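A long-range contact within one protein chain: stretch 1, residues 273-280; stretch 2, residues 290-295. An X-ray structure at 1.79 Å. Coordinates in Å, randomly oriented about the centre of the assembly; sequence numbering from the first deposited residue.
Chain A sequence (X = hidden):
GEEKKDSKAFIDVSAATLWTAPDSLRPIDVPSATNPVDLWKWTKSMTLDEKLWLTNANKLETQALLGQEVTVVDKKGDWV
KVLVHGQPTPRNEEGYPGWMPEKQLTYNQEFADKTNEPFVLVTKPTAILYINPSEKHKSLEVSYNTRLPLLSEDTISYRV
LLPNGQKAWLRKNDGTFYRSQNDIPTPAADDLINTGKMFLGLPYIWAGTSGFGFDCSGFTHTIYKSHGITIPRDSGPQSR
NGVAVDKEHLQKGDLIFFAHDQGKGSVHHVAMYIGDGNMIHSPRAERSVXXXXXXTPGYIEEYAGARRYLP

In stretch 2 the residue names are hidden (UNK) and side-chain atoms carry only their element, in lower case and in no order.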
# COMPACT_ATOMS: atom_id res chain seq x y z
N TYR A 273 -6.82 -16.21 3.70
CA TYR A 273 -7.86 -17.14 4.12
C TYR A 273 -8.81 -16.45 5.08
O TYR A 273 -8.36 -15.79 6.03
CB TYR A 273 -7.25 -18.39 4.76
CG TYR A 273 -8.27 -19.50 4.94
CD1 TYR A 273 -8.99 -19.99 3.86
CD2 TYR A 273 -8.50 -20.07 6.20
CE1 TYR A 273 -9.92 -21.00 4.02
CE2 TYR A 273 -9.44 -21.08 6.36
CZ TYR A 273 -10.13 -21.55 5.28
OH TYR A 273 -11.07 -22.54 5.44
N ILE A 274 -10.11 -16.60 4.86
CA ILE A 274 -11.11 -15.93 5.74
C ILE A 274 -12.02 -16.95 6.44
O ILE A 274 -13.02 -16.57 7.07
CB ILE A 274 -11.92 -14.82 4.99
CG1 ILE A 274 -12.96 -15.40 4.01
CG2 ILE A 274 -10.97 -13.86 4.25
CD1 ILE A 274 -14.03 -14.36 3.50
N GLY A 275 -11.63 -18.22 6.36
CA GLY A 275 -12.42 -19.33 6.95
C GLY A 275 -13.55 -19.84 6.08
O GLY A 275 -13.90 -19.23 5.06
N ASP A 276 -14.12 -20.98 6.50
CA ASP A 276 -15.20 -21.65 5.78
C ASP A 276 -14.89 -21.90 4.30
O ASP A 276 -15.77 -21.87 3.47
CB ASP A 276 -16.49 -20.84 5.90
CG ASP A 276 -16.97 -20.72 7.35
OD1 ASP A 276 -16.74 -21.64 8.17
OD2 ASP A 276 -17.58 -19.68 7.67
N GLY A 277 -13.61 -22.09 3.96
CA GLY A 277 -13.23 -22.43 2.60
C GLY A 277 -13.07 -21.25 1.65
O GLY A 277 -12.84 -21.45 0.45
N ASN A 278 -13.20 -20.02 2.17
CA ASN A 278 -13.14 -18.81 1.33
C ASN A 278 -11.87 -17.98 1.57
O ASN A 278 -11.18 -18.16 2.58
CB ASN A 278 -14.35 -17.93 1.54
CG ASN A 278 -15.62 -18.59 1.07
OD1 ASN A 278 -15.63 -19.26 0.04
ND2 ASN A 278 -16.69 -18.47 1.88
N MSE A 279 -11.56 -17.11 0.62
CA MSE A 279 -10.38 -16.24 0.71
C MSE A 279 -10.73 -14.88 0.15
O MSE A 279 -11.66 -14.74 -0.62
CB MSE A 279 -9.17 -16.82 -0.00
CG MSE A 279 -9.37 -16.99 -1.47
SE MSE A 279 -7.97 -18.10 -2.22
CE MSE A 279 -8.39 -17.55 -3.94
N ILE A 280 -9.98 -13.87 0.58
CA ILE A 280 -10.16 -12.54 0.10
C ILE A 280 -8.85 -12.12 -0.57
O ILE A 280 -7.79 -12.51 -0.11
CB ILE A 280 -10.59 -11.56 1.24
CG1 ILE A 280 -11.03 -10.22 0.67
CG2 ILE A 280 -9.48 -11.42 2.31
CD1 ILE A 280 -11.83 -9.30 1.70
N UNK A 290 -12.25 -8.97 -3.89
CA UNK A 290 -13.35 -9.92 -3.91
C UNK A 290 -13.09 -11.09 -2.97
O UNK A 290 -11.95 -11.39 -2.60
o UNK A 290 -13.17 -11.44 -7.96
c UNK A 290 -12.41 -12.00 -7.14
o UNK A 290 -11.71 -13.00 -7.43
c UNK A 290 -13.49 -10.49 -5.32
c UNK A 290 -12.32 -11.43 -5.70
N UNK A 291 -14.18 -11.80 -2.67
CA UNK A 291 -14.12 -13.02 -1.88
C UNK A 291 -14.52 -14.20 -2.77
O UNK A 291 -15.59 -14.18 -3.39
c UNK A 291 -15.46 -11.55 1.50
c UNK A 291 -15.38 -14.28 -0.08
c UNK A 291 -14.48 -11.98 0.42
c UNK A 291 -15.07 -12.92 -0.65
N UNK A 292 -13.70 -15.23 -2.83
CA UNK A 292 -13.98 -16.44 -3.62
C UNK A 292 -13.56 -17.71 -2.88
O UNK A 292 -12.80 -17.67 -1.90
c UNK A 292 -11.78 -16.39 -4.95
c UNK A 292 -13.83 -15.31 -5.92
c UNK A 292 -11.10 -16.63 -6.30
c UNK A 292 -13.30 -16.43 -5.04
N UNK A 293 -14.06 -18.87 -3.33
CA UNK A 293 -13.63 -20.07 -2.65
C UNK A 293 -12.19 -20.36 -2.93
O UNK A 293 -11.71 -20.04 -4.05
c UNK A 293 -14.49 -21.19 -3.29
c UNK A 293 -15.21 -19.08 -4.23
c UNK A 293 -15.67 -20.49 -3.90
N UNK A 294 -11.50 -21.00 -1.98
CA UNK A 294 -10.15 -21.50 -2.22
C UNK A 294 -10.17 -22.55 -3.33
O UNK A 294 -9.28 -22.60 -4.18
c UNK A 294 -8.17 -22.70 -0.99
c UNK A 294 -7.07 -21.79 -1.65
c UNK A 294 -9.56 -22.07 -0.93
c UNK A 294 -7.80 -23.08 0.41
N UNK A 295 -11.22 -23.35 -3.34
CA UNK A 295 -11.45 -24.34 -4.36
C UNK A 295 -12.03 -23.72 -5.63
O UNK A 295 -13.13 -24.06 -6.02
o UNK A 295 -11.50 -26.95 -5.37
n UNK A 295 -13.63 -27.29 -4.71
c UNK A 295 -12.43 -25.38 -3.83
c UNK A 295 -12.48 -26.62 -4.70
O HOH W 1 -13.19 -23.73 -0.97

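Position 290 carries three side-chain carbons in an unbranched run, the third bearing two oxygens: a carboxylate, one carbon longer than aspartate. CA-to-CB points away from stretch 1, and the acid is hydrogen-bonded elsewhere in the structure. This is Glu290, and what it offers stretch 1 is backbone: its O lies 3.4 Å from CA of Ile280, a CA-H...O contact.

Position 291 has four carbons, forked at the first, with one arm two carbons long. The end of the longer arm comes within 3.7 Å of CD1 of Ile274, and the side chain lies on the same sheet face as Ile280. Four carbons with the fork at CB and one arm extended to two carbons make this isoleucine, Ile291; valine would stop one carbon short. The CG1 atoms of Ile280 and Ile291 stand 3.9 Å apart. Its CA-H also meets O of Met279, with CA of Ile291 3.3 Å from that oxygen.

Position 292 repeats the pattern, four carbons forked at the first with one longer arm, but on the other face of the sheet, beside the selenomethionine Met279. It is Ile292, whose CD1 packs 3.7 Å from CE of Met279. The backbones of this pair bond both ways: Met279 N donates to Ile292 O at 2.9 Å, and Ile292 N donates to Met279 O at 3.0 Å.

At position 293 three carbons close a ring onto the backbone N, which leaves no N-H to donate; CB of 293 lies 4.0 Å from OD1 of Asn278. This is Pro293, at a non-hydrogen-bonded site opposite Asn278, so the ladder asks no amide of it here. Its CA approaches OD1 of Asn278 at 3.4 Å.

Position 294 has four carbons forked at the second, and one of the two terminal carbons lies 3.8 Å from SE of Met279. The fork is the signature of leucine. N of Leu294 donates to O of Gly277 at 2.8 Å, nearly straight at 174°.

Position 295 has two carbons, the second carrying one oxygen and one nitrogen: an amide, Asn295. Its side-chain end leads away, but a water accepts from Asn295 N at 3.1 Å and donates to Gly277 O at 2.7 Å, linking the two backbones.

The contact is a short antiparallel ladder with a different apolar cluster on each face. Ile274, Ile280 and Ile291 gather on one; on the other, Met279 spans Ile292 and Leu294 and has the largest area covered by the opposing stretch. A type I' turn from Gly275 to Asn278 leads into the ladder, and Gly277 O serves both Leu294 and the water. The rule to read is alternation: backbone pairing sets the register, and successive side chains at 291 and 292 supply opposite faces.

Stretch 2 290-295: EIIPLN
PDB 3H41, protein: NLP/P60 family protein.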